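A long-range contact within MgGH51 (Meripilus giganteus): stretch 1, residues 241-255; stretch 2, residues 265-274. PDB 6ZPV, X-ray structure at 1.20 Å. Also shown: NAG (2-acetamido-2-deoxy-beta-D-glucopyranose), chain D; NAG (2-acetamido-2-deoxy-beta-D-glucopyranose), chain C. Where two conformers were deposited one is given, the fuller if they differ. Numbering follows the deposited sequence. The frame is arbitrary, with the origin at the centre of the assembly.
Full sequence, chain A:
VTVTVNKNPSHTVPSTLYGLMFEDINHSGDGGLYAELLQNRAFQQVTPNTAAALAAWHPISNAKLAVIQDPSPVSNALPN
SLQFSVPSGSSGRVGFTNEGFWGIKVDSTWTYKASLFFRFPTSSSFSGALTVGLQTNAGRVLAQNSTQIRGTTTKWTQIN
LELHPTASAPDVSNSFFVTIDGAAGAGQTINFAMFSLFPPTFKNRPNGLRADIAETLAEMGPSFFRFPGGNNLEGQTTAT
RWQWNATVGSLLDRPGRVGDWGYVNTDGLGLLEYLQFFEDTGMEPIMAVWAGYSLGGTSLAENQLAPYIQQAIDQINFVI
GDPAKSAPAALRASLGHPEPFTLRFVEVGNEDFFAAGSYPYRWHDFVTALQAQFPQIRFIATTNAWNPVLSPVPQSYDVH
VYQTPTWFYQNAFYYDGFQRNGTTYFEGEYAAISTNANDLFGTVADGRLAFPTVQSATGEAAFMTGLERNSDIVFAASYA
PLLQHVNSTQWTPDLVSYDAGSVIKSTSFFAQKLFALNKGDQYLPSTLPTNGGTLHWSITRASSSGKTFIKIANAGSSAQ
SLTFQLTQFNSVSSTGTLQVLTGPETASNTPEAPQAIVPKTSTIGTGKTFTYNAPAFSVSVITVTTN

Stretch 1 241-255: RWQWNATVGSLLDRP
Stretch 2 (265-274) NTDGLGLLEY

Stretch 1 is mostly loop, with a 3-10 segment at 251-253. Stretch 2 runs from a loop into a helix that begins at Leu-271 and continues past Tyr-274, with Gly-270 at the N-cap position. The backbones come nearest at Thr-247 and Gly-270, whose CA atoms are 4.5 Å apart. Together the stretches bury 549 Å².

Arg-254 is the main polar link. Its CA-to-CB bond points toward stretch 2. Chi1 is m (-59°), and chi2, chi3 and chi4 are all near 180°, so the chain is extended and carries the guanidinium to the start of the helix. NH2 forms a salt bridge with Glu-273, 3.0 Å from OE2. NH1 donates to Glu-273 OE1 at 3.3 Å and to Asp-267 O at 2.9 Å. These acceptors lie near the guanidinium plane, where the N-H bonds point. On its own side, Arg-254 NE and NH2 donate to Gly-249 O at 3.1 and 3.0 Å.

Glu-273 bends to meet the arginine: chi1 -65° (m), chi2 78° (p), chi3 23°. Its CA-to-CB bond points sideways, but its end comes nearer. OE1 also accepts from Gly-270 N at 2.8 Å, folding the carboxylate back over the helix start.

Thr-247 has chi1 85° (p). Its OG1 donates to Trp-244 O at 2.8 Å and accepts from Leu-271 N at 3.0 Å, so one hydroxyl ties a turn of stretch 1 to the first helical residue. Thr-247 O lies 3.4 Å from Gly-270 CA in a CA-H...O contact. An ideal CB on Gly-270 would be 1.9 Å from Thr-247 O and 3.0 Å from Arg-254 NH1, both clashes. Glycine permits this approach. Water 4 donates to Thr-247 O (2.8 Å) and Glu-273 OE1 (2.7 Å), and accepts from Leu-272 N (2.9 Å).

Asp-267 is buried, with phi/psi 64/18, chi1 -77° (m) and chi2 -24°. Its CG packs 3.6 Å from Thr-247 CG2. Waters serve its carboxylate. Water 1 accepts from Trp-242 NE1 (2.9 Å) and donates to Asp-267 OD1 (2.8 Å). Water 2 links Gln-243 N (3.0 Å) to Asp-267 OD2 (2.8 Å). Water 3 donates to Ala-246 O (2.8 Å) and Asp-267 OD2 (2.7 Å). Trp-242, chi1 -176° (t) and chi2 90°, brings its indole end nearer stretch 2.

Leu-271, chi1 t and chi2 p (52°), supplies the apolar contact. Its CD2 is 4.1 Å from Trp-244 CE3, and its CB is 3.9 Å from Val-248 CG2. Trp-244 has chi1 77° (p) and chi2 -83°; Val-248 has chi1 167° (t).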

# COMPACT_ATOMS: atom_id res chain seq x y z
N ARG A 241 -5.19 -7.02 -17.06
CA ARG A 241 -4.04 -6.28 -16.55
C ARG A 241 -4.48 -4.92 -15.96
O ARG A 241 -5.53 -4.38 -16.29
CB ARG A 241 -3.07 -6.04 -17.70
CG ARG A 241 -3.53 -4.99 -18.72
CD ARG A 241 -2.65 -5.01 -19.97
NE ARG A 241 -2.94 -3.94 -20.90
CZ ARG A 241 -3.96 -3.89 -21.75
NH1 ARG A 241 -4.81 -4.92 -21.82
NH2 ARG A 241 -4.16 -2.81 -22.48
N TRP A 242 -3.61 -4.36 -15.11
CA TRP A 242 -3.84 -2.97 -14.66
C TRP A 242 -3.61 -2.05 -15.88
O TRP A 242 -2.62 -2.22 -16.59
CB TRP A 242 -2.90 -2.69 -13.50
CG TRP A 242 -3.06 -1.34 -12.86
CD1 TRP A 242 -3.87 -1.02 -11.82
CD2 TRP A 242 -2.39 -0.11 -13.22
NE1 TRP A 242 -3.77 0.29 -11.50
CE2 TRP A 242 -2.86 0.88 -12.32
CE3 TRP A 242 -1.40 0.23 -14.14
CZ2 TRP A 242 -2.37 2.19 -12.37
CZ3 TRP A 242 -0.93 1.53 -14.17
CH2 TRP A 242 -1.39 2.50 -13.28
N GLN A 243 -4.47 -1.05 -16.02
CA GLN A 243 -4.38 -0.03 -17.08
C GLN A 243 -4.50 1.35 -16.48
O GLN A 243 -5.55 1.66 -15.86
CB GLN A 243 -5.46 -0.22 -18.18
CG GLN A 243 -5.36 -1.53 -18.92
CD GLN A 243 -6.25 -1.57 -20.16
OE1 GLN A 243 -6.16 -0.65 -20.98
NE2 GLN A 243 -7.04 -2.60 -20.33
N TRP A 244 -3.54 2.22 -16.71
CA TRP A 244 -3.53 3.52 -16.02
C TRP A 244 -4.76 4.36 -16.34
O TRP A 244 -5.31 5.03 -15.43
CB TRP A 244 -2.25 4.33 -16.45
CG TRP A 244 -2.30 4.98 -17.79
CD1 TRP A 244 -2.03 4.40 -19.00
CD2 TRP A 244 -2.75 6.32 -18.07
NE1 TRP A 244 -2.32 5.28 -20.03
CE2 TRP A 244 -2.77 6.45 -19.48
CE3 TRP A 244 -3.24 7.38 -17.28
CZ2 TRP A 244 -3.23 7.63 -20.09
CZ3 TRP A 244 -3.70 8.50 -17.90
CH2 TRP A 244 -3.70 8.64 -19.30
N ASN A 245 -5.18 4.36 -17.58
CA ASN A 245 -6.19 5.31 -18.04
C ASN A 245 -7.58 4.96 -17.51
O ASN A 245 -8.42 5.83 -17.37
CB ASN A 245 -6.19 5.41 -19.59
CG ASN A 245 -6.17 4.04 -20.25
OD1 ASN A 245 -5.24 3.24 -20.04
ND2 ASN A 245 -7.22 3.77 -21.06
N ALA A 246 -7.79 3.69 -17.15
CA ALA A 246 -9.02 3.23 -16.53
C ALA A 246 -9.11 3.65 -15.07
O ALA A 246 -10.13 3.45 -14.43
CB ALA A 246 -9.15 1.74 -16.69
N THR A 247 -8.04 4.24 -14.54
CA THR A 247 -7.92 4.67 -13.15
C THR A 247 -7.95 6.18 -12.94
O THR A 247 -7.77 6.63 -11.81
CB THR A 247 -6.72 4.05 -12.42
OG1 THR A 247 -5.53 4.83 -12.66
CG2 THR A 247 -6.49 2.60 -12.79
N VAL A 248 -8.11 6.93 -14.02
CA VAL A 248 -8.02 8.40 -14.02
C VAL A 248 -9.39 8.99 -14.48
O VAL A 248 -10.07 8.36 -15.29
CB VAL A 248 -6.80 8.80 -14.88
CG1 VAL A 248 -6.80 10.27 -15.21
CG2 VAL A 248 -5.53 8.47 -14.11
N GLY A 249 -9.69 10.15 -13.97
CA GLY A 249 -10.91 10.86 -14.36
C GLY A 249 -12.07 10.58 -13.43
O GLY A 249 -11.89 10.07 -12.32
N SER A 250 -13.25 10.93 -13.86
CA SER A 250 -14.44 10.71 -13.03
C SER A 250 -14.59 9.29 -12.61
O SER A 250 -14.33 8.38 -13.40
CB SER A 250 -15.66 11.14 -13.83
OG SER A 250 -16.84 10.87 -13.06
N LEU A 251 -15.09 9.08 -11.39
CA LEU A 251 -15.43 7.69 -10.99
C LEU A 251 -16.47 7.08 -11.91
O LEU A 251 -16.51 5.85 -12.07
CB LEU A 251 -15.92 7.68 -9.53
CG LEU A 251 -14.95 8.19 -8.48
CD1 LEU A 251 -15.52 8.01 -7.12
CD2 LEU A 251 -13.58 7.55 -8.61
N LEU A 252 -17.27 7.91 -12.56
CA LEU A 252 -18.28 7.38 -13.53
C LEU A 252 -17.62 6.67 -14.71
O LEU A 252 -18.29 5.92 -15.39
CB LEU A 252 -19.20 8.50 -14.01
CG LEU A 252 -20.27 8.93 -13.02
CD1 LEU A 252 -21.38 7.94 -12.92
CD2 LEU A 252 -19.75 9.35 -11.72
N ASP A 253 -16.34 6.95 -14.98
CA ASP A 253 -15.62 6.41 -16.13
C ASP A 253 -14.59 5.34 -15.73
O ASP A 253 -13.77 4.98 -16.58
CB ASP A 253 -14.98 7.57 -16.91
CG ASP A 253 -16.06 8.49 -17.47
OD1 ASP A 253 -17.03 7.99 -18.03
OD2 ASP A 253 -15.94 9.72 -17.28
N ARG A 254 -14.57 4.89 -14.49
CA ARG A 254 -13.57 3.89 -14.04
C ARG A 254 -14.28 2.52 -13.94
O ARG A 254 -15.07 2.31 -13.02
CB ARG A 254 -12.93 4.28 -12.73
CG ARG A 254 -12.21 5.64 -12.78
CD ARG A 254 -11.47 5.91 -11.50
NE ARG A 254 -11.00 7.29 -11.40
CZ ARG A 254 -10.25 7.77 -10.40
NH1 ARG A 254 -9.76 6.92 -9.48
NH2 ARG A 254 -10.00 9.06 -10.29
N PRO A 255 -14.03 1.59 -14.88
CA PRO A 255 -14.78 0.34 -14.88
C PRO A 255 -14.42 -0.62 -13.77
O PRO A 255 -15.20 -1.56 -13.48
CB PRO A 255 -14.48 -0.26 -16.27
CG PRO A 255 -13.09 0.31 -16.60
CD PRO A 255 -13.19 1.71 -16.08
N ASN A 265 -11.21 -4.73 -7.79
CA ASN A 265 -10.69 -3.40 -7.51
C ASN A 265 -11.59 -2.37 -8.19
O ASN A 265 -11.88 -2.46 -9.36
CB ASN A 265 -9.28 -3.25 -8.05
CG ASN A 265 -8.18 -4.01 -7.39
OD1 ASN A 265 -7.00 -3.60 -7.53
ND2 ASN A 265 -8.45 -5.12 -6.70
N THR A 266 -11.98 -1.34 -7.41
CA THR A 266 -12.78 -0.25 -7.98
C THR A 266 -11.95 0.64 -8.92
O THR A 266 -12.55 1.33 -9.76
CB THR A 266 -13.35 0.64 -6.89
OG1 THR A 266 -12.30 1.38 -6.21
CG2 THR A 266 -14.24 -0.09 -5.90
N ASP A 267 -10.63 0.66 -8.71
CA ASP A 267 -9.72 1.65 -9.34
C ASP A 267 -10.05 3.07 -8.88
O ASP A 267 -9.55 4.03 -9.51
CB ASP A 267 -9.60 1.45 -10.84
CG ASP A 267 -8.70 0.27 -11.24
OD1 ASP A 267 -7.82 -0.08 -10.40
OD2 ASP A 267 -8.85 -0.21 -12.38
N GLY A 268 -10.79 3.22 -7.77
CA GLY A 268 -10.90 4.52 -7.14
C GLY A 268 -9.58 5.03 -6.61
O GLY A 268 -9.37 6.24 -6.58
N LEU A 269 -8.74 4.11 -6.17
CA LEU A 269 -7.35 4.41 -5.85
C LEU A 269 -6.60 4.32 -7.18
O LEU A 269 -6.19 3.22 -7.59
CB LEU A 269 -6.79 3.46 -4.83
CG LEU A 269 -5.32 3.65 -4.47
CD1 LEU A 269 -5.05 5.02 -3.96
CD2 LEU A 269 -4.89 2.58 -3.46
N GLY A 270 -6.52 5.43 -7.89
CA GLY A 270 -5.96 5.48 -9.22
C GLY A 270 -4.72 6.33 -9.33
O GLY A 270 -4.19 6.82 -8.32
N LEU A 271 -4.19 6.46 -10.55
CA LEU A 271 -2.85 7.04 -10.71
C LEU A 271 -2.78 8.43 -10.07
O LEU A 271 -1.74 8.73 -9.44
CB LEU A 271 -2.47 7.03 -12.19
CG LEU A 271 -1.07 7.53 -12.54
CD1 LEU A 271 0.03 6.86 -11.71
CD2 LEU A 271 -0.77 7.32 -14.00
N LEU A 272 -3.77 9.31 -10.27
CA LEU A 272 -3.62 10.65 -9.69
C LEU A 272 -3.69 10.60 -8.17
O LEU A 272 -3.03 11.43 -7.51
CB LEU A 272 -4.63 11.63 -10.27
CG LEU A 272 -4.40 13.08 -9.96
CD1 LEU A 272 -3.05 13.60 -10.46
CD2 LEU A 272 -5.50 13.94 -10.56
N GLU A 273 -4.51 9.74 -7.58
CA GLU A 273 -4.57 9.63 -6.11
C GLU A 273 -3.23 9.17 -5.55
O GLU A 273 -2.76 9.69 -4.52
CB GLU A 273 -5.71 8.75 -5.67
CG GLU A 273 -7.12 9.28 -5.99
CD GLU A 273 -7.61 9.13 -7.41
OE1 GLU A 273 -7.06 8.22 -8.09
OE2 GLU A 273 -8.52 9.85 -7.82
N TYR A 274 -2.60 8.20 -6.22
CA TYR A 274 -1.24 7.78 -5.82
C TYR A 274 -0.28 8.99 -5.85
O TYR A 274 0.42 9.24 -4.87
CB TYR A 274 -0.74 6.64 -6.74
CG TYR A 274 -1.29 5.27 -6.52
CD1 TYR A 274 -0.95 4.55 -5.37
CD2 TYR A 274 -2.05 4.61 -7.48
CE1 TYR A 274 -1.33 3.23 -5.19
CE2 TYR A 274 -2.46 3.30 -7.29
CZ TYR A 274 -2.11 2.61 -6.15
OH TYR A 274 -2.43 1.28 -5.95
C1 NAG D . -7.21 2.53 -21.79
C2 NAG D . -8.61 2.18 -22.25
C3 NAG D . -8.53 0.98 -23.21
C4 NAG D . -7.56 1.27 -24.36
C5 NAG D . -6.19 1.66 -23.77
C6 NAG D . -5.17 2.07 -24.88
C7 NAG D . -10.59 2.66 -20.91
C8 NAG D . -11.44 2.25 -19.76
N2 NAG D . -9.52 1.89 -21.15
O3 NAG D . -9.85 0.67 -23.75
O4 NAG D . -7.40 0.06 -25.11
O5 NAG D . -6.37 2.81 -22.96
O6 NAG D . -3.84 2.36 -24.33
O7 NAG D . -10.88 3.56 -21.61
C1 NAG C . -7.53 0.23 -26.54
C2 NAG C . -6.96 -1.00 -27.21
C3 NAG C . -7.20 -0.87 -28.75
C4 NAG C . -8.63 -0.48 -29.04
C5 NAG C . -9.17 0.66 -28.22
C6 NAG C . -10.68 0.96 -28.38
C7 NAG C . -4.92 -1.74 -26.00
C8 NAG C . -3.46 -1.61 -25.84
N2 NAG C . -5.53 -1.05 -26.98
O3 NAG C . -6.77 -2.04 -29.37
O4 NAG C . -8.73 -0.09 -30.44
O5 NAG C . -8.91 0.36 -26.83
O6 NAG C . -11.36 -0.26 -27.85
O7 NAG C . -5.49 -2.38 -25.12
O HOH W 1 -5.62 1.27 -9.44
O HOH W 2 -7.07 -0.56 -14.53
O HOH W 3 -10.88 0.83 -13.84
O HOH W 4 -6.64 8.89 -10.72